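Local coordinates for restriction endonuclease (Mycobacterium sp., PDB 4F0Q) that cuts DNA in a cytosine-methylation-dependent manner and works as a tetramer, at the interface of chains A and B. Sequence-based numbering; all coordinates share one arbitrary frame. Chains: chain A/B, Restriction endonuclease.

Contact 1: the interface of chains A and B. Residues chain A 318-321; chain B 109, 185, 257, 260.
B:Arg260 reaches across to the stretch A:Arg318 to A:Lys320, and three chain A residues meet successive atoms along it. CB and CG bring the chain up to the methylene CD, and B:Arg260 CD lies 4.0 Å from A:Arg318 NH2 of the guanidinium. The chain of B:Arg260 turns about its CG-CD bond, chi3 -66°, and this places B:Arg260 NE 3.4 Å from the methylene A:Lys320 CE. The two side chains cross at about a right angle, and the lysine touches with its methylenes CD and CE. From CZ the guanidinium divides. B:Arg260 NH1 pairs with B:Glu185 OE1 of its own chain at 2.5 Å, a short salt bridge, while NH2 turns its edge, in plane, towards the main-chain O of A:Tyr319.

A:Arg318 NH2 sits over one face of this guanidinium, towards its rim, 3.3 Å from B:Arg260 NH1. The two guanidinium planes stand 58° apart, so this is a tilted approach and not a parallel stack. Two like charges this close would be expected to repel, and B:Glu185 plausibly offsets that: B:Glu185 OE1 also forms a longer salt bridge, 3.7 Å, to A:Arg318 NH1, putting one carboxylate oxygen between arginines of both chains.

Water 1 ties the other flank. It is 2.8 Å from A:Arg318 NH2 and also contacts A:Lys320 NZ and the main-chain O of B:His109. Where strand 319-324 passes the 3-10 helix 256-258, A:Glu321 N donates to B:Pro257 O at 2.7 Å. The B:Pro257 ring lies against the strand as well, its CB near A:Tyr319 O.

By main-chain bonding, bridging water and a shared carboxylate, the patch joins the endonuclease region of one subunit to its neighbour within the tetramer.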
loop_
_atom_site.group_PDB
_atom_site.type_symbol
_atom_site.label_atom_id
_atom_site.label_comp_id
_atom_site.label_asym_id
_atom_site.label_seq_id
_atom_site.Cartn_x
_atom_site.Cartn_y
_atom_site.Cartn_z
ATOM N N ARG A 318 -7.878 2.592 8.332
ATOM C CA ARG A 318 -8.230 3.966 8.671
ATOM C C ARG A 318 -8.134 4.881 7.459
ATOM O O ARG A 318 -7.055 5.334 7.091
ATOM C CB ARG A 318 -7.373 4.479 9.831
ATOM C CG ARG A 318 -7.524 3.642 11.097
ATOM C CD ARG A 318 -6.883 4.310 12.303
ATOM N NE ARG A 318 -7.266 5.713 12.434
ATOM C CZ ARG A 318 -8.356 6.146 13.059
ATOM N NH1 ARG A 318 -9.194 5.281 13.618
ATOM N NH2 ARG A 318 -8.607 7.448 13.119
ATOM N N TYR A 319 -9.281 5.148 6.848
ATOM C CA TYR A 319 -9.336 5.910 5.613
ATOM C C TYR A 319 -9.577 7.392 5.890
ATOM O O TYR A 319 -10.354 7.752 6.776
ATOM C CB TYR A 319 -10.433 5.339 4.712
ATOM C CG TYR A 319 -10.431 5.863 3.295
ATOM C CD1 TYR A 319 -11.148 7.003 2.956
ATOM C CD2 TYR A 319 -9.732 5.205 2.292
ATOM C CE1 TYR A 319 -11.158 7.479 1.662
ATOM C CE2 TYR A 319 -9.735 5.674 0.995
ATOM C CZ TYR A 319 -10.450 6.811 0.685
ATOM O OH TYR A 319 -10.457 7.281 -0.607
ATOM N N LYS A 320 -8.898 8.247 5.133
ATOM C CA LYS A 320 -9.088 9.687 5.253
ATOM C C LYS A 320 -9.677 10.253 3.968
ATOM O O LYS A 320 -9.145 10.034 2.880
ATOM C CB LYS A 320 -7.766 10.384 5.585
ATOM C CG LYS A 320 -7.099 9.879 6.857
ATOM C CD LYS A 320 -8.016 10.029 8.061
ATOM C CE LYS A 320 -7.399 9.392 9.300
ATOM N NZ LYS A 320 -6.081 10.014 9.639
ATOM N N GLU A 321 -10.784 10.976 4.104
ATOM C CA GLU A 321 -11.473 11.565 2.962
ATOM C C GLU A 321 -10.642 12.669 2.314
ATOM O O GLU A 321 -10.228 13.619 2.977
ATOM C CB GLU A 321 -12.836 12.114 3.391
ATOM C CG GLU A 321 -13.537 12.952 2.337
ATOM C CD GLU A 321 -14.877 13.481 2.813
ATOM O OE1 GLU A 321 -15.298 14.555 2.335
ATOM O OE2 GLU A 321 -15.511 12.819 3.660
ATOM N N HIS B 109 -3.858 14.177 14.551
ATOM C CA HIS B 109 -4.636 13.516 13.510
ATOM C C HIS B 109 -6.054 13.204 13.979
ATOM O O HIS B 109 -6.756 12.405 13.361
ATOM C CB HIS B 109 -3.944 12.234 13.044
ATOM C CG HIS B 109 -2.559 12.451 12.518
ATOM N ND1 HIS B 109 -1.473 12.651 13.343
ATOM C CD2 HIS B 109 -2.084 12.500 11.251
ATOM C CE1 HIS B 109 -0.388 12.812 12.607
ATOM N NE2 HIS B 109 -0.730 12.725 11.334
ATOM N N GLU B 185 -15.924 6.496 17.167
ATOM C CA GLU B 185 -15.787 5.926 15.832
ATOM C C GLU B 185 -15.828 4.401 15.877
ATOM O O GLU B 185 -16.368 3.760 14.976
ATOM C CB GLU B 185 -14.487 6.400 15.177
ATOM C CG GLU B 185 -14.306 5.930 13.745
ATOM C CD GLU B 185 -13.060 6.502 13.100
ATOM O OE1 GLU B 185 -12.330 7.254 13.779
ATOM O OE2 GLU B 185 -12.812 6.201 11.913
ATOM N N PRO B 257 -14.699 10.288 8.143
ATOM C CA PRO B 257 -13.350 10.352 7.564
ATOM C C PRO B 257 -12.971 11.724 7.003
ATOM O O PRO B 257 -11.877 11.867 6.461
ATOM C CB PRO B 257 -13.410 9.323 6.430
ATOM C CG PRO B 257 -14.838 9.286 6.042
ATOM C CD PRO B 257 -15.604 9.463 7.320
ATOM N N ARG B 260 -12.173 14.898 10.923
ATOM C CA ARG B 260 -11.164 14.746 11.965
ATOM C C ARG B 260 -10.234 15.951 12.064
ATOM O O ARG B 260 -9.869 16.553 11.053
ATOM C CB ARG B 260 -10.351 13.469 11.749
ATOM C CG ARG B 260 -10.625 12.388 12.777
ATOM C CD ARG B 260 -9.676 11.216 12.606
ATOM N NE ARG B 260 -9.891 10.515 11.346
ATOM C CZ ARG B 260 -10.706 9.477 11.204
ATOM N NH1 ARG B 260 -11.381 9.020 12.249
ATOM N NH2 ARG B 260 -10.846 8.895 10.021
HETATM O O HOH W 1 -6.598 9.357 12.742
#

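Contact 2: the interface of chains A and B. Residues chain A 342-346; chain B 104, 311, 314-315.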
loop_
_atom_site.group_PDB
_atom_site.type_symbol
_atom_site.label_atom_id
_atom_site.label_comp_id
_atom_site.label_asym_id
_atom_site.label_seq_id
_atom_site.Cartn_x
_atom_site.Cartn_y
_atom_site.Cartn_z
ATOM N N GLY A 342 -0.607 1.105 9.516
ATOM C CA GLY A 342 0.167 0.937 10.732
ATOM C C GLY A 342 -0.709 1.121 11.954
ATOM O O GLY A 342 -1.861 0.688 11.972
ATOM N N SER A 343 -0.163 1.767 12.979
ATOM C CA SER A 343 -0.914 2.031 14.200
ATOM C C SER A 343 -0.938 3.523 14.510
ATOM O O SER A 343 -0.561 4.345 13.676
ATOM C CB SER A 343 -0.326 1.253 15.379
ATOM O OG SER A 343 0.992 1.682 15.673
ATOM N N LEU A 344 -1.379 3.867 15.715
ATOM C CA LEU A 344 -1.502 5.262 16.117
ATOM C C LEU A 344 -0.137 5.929 16.262
ATOM O O LEU A 344 0.064 7.056 15.807
ATOM C CB LEU A 344 -2.302 5.370 17.419
ATOM C CG LEU A 344 -2.696 6.761 17.922
ATOM C CD1 LEU A 344 -4.101 6.735 18.504
ATOM C CD2 LEU A 344 -1.705 7.269 18.960
ATOM N N LYS A 345 0.802 5.231 16.891
ATOM C CA LYS A 345 2.136 5.780 17.115
ATOM C C LYS A 345 3.043 5.580 15.902
ATOM O O LYS A 345 3.900 6.417 15.610
ATOM C CB LYS A 345 2.770 5.157 18.360
ATOM C CG LYS A 345 2.028 5.459 19.655
ATOM C CD LYS A 345 2.019 6.952 19.956
ATOM C CE LYS A 345 1.321 7.248 21.276
ATOM N NZ LYS A 345 1.304 8.706 21.585
ATOM N N ALA A 346 2.849 4.469 15.198
ATOM C CA ALA A 346 3.647 4.157 14.017
ATOM C C ALA A 346 2.758 3.924 12.800
ATOM O O ALA A 346 1.983 2.970 12.761
ATOM C CB ALA A 346 4.516 2.939 14.277
ATOM N N GLU B 104 -4.251 6.527 24.644
ATOM C CA GLU B 104 -3.323 7.037 23.643
ATOM C C GLU B 104 -3.895 8.280 22.971
ATOM O O GLU B 104 -5.069 8.309 22.597
ATOM C CB GLU B 104 -3.020 5.966 22.592
ATOM C CG GLU B 104 -2.515 4.653 23.167
ATOM C CD GLU B 104 -2.228 3.620 22.094
ATOM O OE1 GLU B 104 -2.298 2.409 22.398
ATOM O OE2 GLU B 104 -1.926 4.017 20.949
ATOM N N VAL B 311 1.440 -4.256 15.201
ATOM C CA VAL B 311 1.238 -2.857 14.837
ATOM C C VAL B 311 0.237 -2.721 13.693
ATOM O O VAL B 311 -0.653 -1.870 13.730
ATOM C CB VAL B 311 2.571 -2.181 14.440
ATOM C CG1 VAL B 311 2.321 -0.823 13.802
ATOM C CG2 VAL B 311 3.484 -2.049 15.650
ATOM N N GLU B 314 -3.604 -3.272 14.757
ATOM C CA GLU B 314 -4.253 -2.400 15.734
ATOM C C GLU B 314 -5.526 -1.776 15.174
ATOM O O GLU B 314 -6.574 -1.789 15.823
ATOM C CB GLU B 314 -3.301 -1.300 16.206
ATOM C CG GLU B 314 -3.999 -0.195 16.985
ATOM C CD GLU B 314 -3.037 0.831 17.548
ATOM O OE1 GLU B 314 -3.269 2.040 17.338
ATOM O OE2 GLU B 314 -2.057 0.431 18.210
ATOM N N SER B 315 -5.426 -1.234 13.965
ATOM C CA SER B 315 -6.564 -0.611 13.302
ATOM C C SER B 315 -7.622 -1.646 12.936
ATOM O O SER B 315 -8.796 -1.316 12.768
ATOM C CB SER B 315 -6.102 0.137 12.049
ATOM O OG SER B 315 -5.403 -0.727 11.169
HETATM O O HOH W 2 -2.829 -0.893 9.350
#
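The turn of a beta-hairpin from the PD-(D/E)XK-type nuclease core forms the chain A side: residues 342-346 join strand 335-342 to strand 347-357, the two strands that run from beside A:Asp334 to A:Gln355 and A:Ala356 of the magnesium site. Facing it in chain B are the last turn of helix 297-312, the loop after it, and the start of strand 104-106.

B:Glu314 carries the direct polar contact. CG is anti to the backbone N, chi1 168°, and the chain stays extended beyond it, which carries the carboxylate out to the turn. There B:Glu314 OE1 accepts a hydrogen bond from A:Leu344 N at 3.1 Å. The bond is somewhat bent, 147° at H, and the N-H meets OE1 from above the carboxylate plane, 49° out of it. Alongside, A:Ser343 CB packs against the carboxylate carbon CD of B:Glu314 at 3.5 Å.

With chi1 at 64° the hydroxyl of A:Ser343 is tucked between its own backbone N and C, and A:Ser343 OG is 3.4 Å from the methyl B:Val311 CG1. Within the turn the same OG has weak hydrogen bonds with A:Ala346, giving to its O and taking from its N, which suggests that the serine helps hold the shape of the turn.

The side chains of A:Leu344 and B:Glu104 run antiparallel, flank to flank. The methyl A:Leu344 CD2 is 4.1 Å from B:Glu104 CB, and the carboxylate oxygen B:Glu104 OE2 lies 3.8 Å from A:Leu344 CB. A:Lys345 NZ stands 5.7 Å from B:Glu104 OE2, too far for a salt bridge, although the opposite charges may still attract weakly.

At the strand end, water 2 is 3.0 Å from A:Gly342 N and also contacts A:Gly342 O. B:Ser315 OG lies 3.2 Å from this water, giving an indirect link between the hairpin and the loop of chain B.

Contact 1 and contact 2 lie about 14 Å apart, measured between the centres of their C-alpha atoms, in one two-fold interface. In chain A both draw on the endonuclease region: contact 1 uses strand 319-324, contact 2 the turn after strand 335-342. On the chain B side the neighbouring elements 104-106 and 107-109 supply a residue to each, while contact 2 adds the end of a nuclease helix. The nuclease region of one subunit therefore meets both its counterpart and the N-terminal region of the partner. Repeated by the two-fold, this arrangement may fix how the nuclease cores are placed in the tetramer.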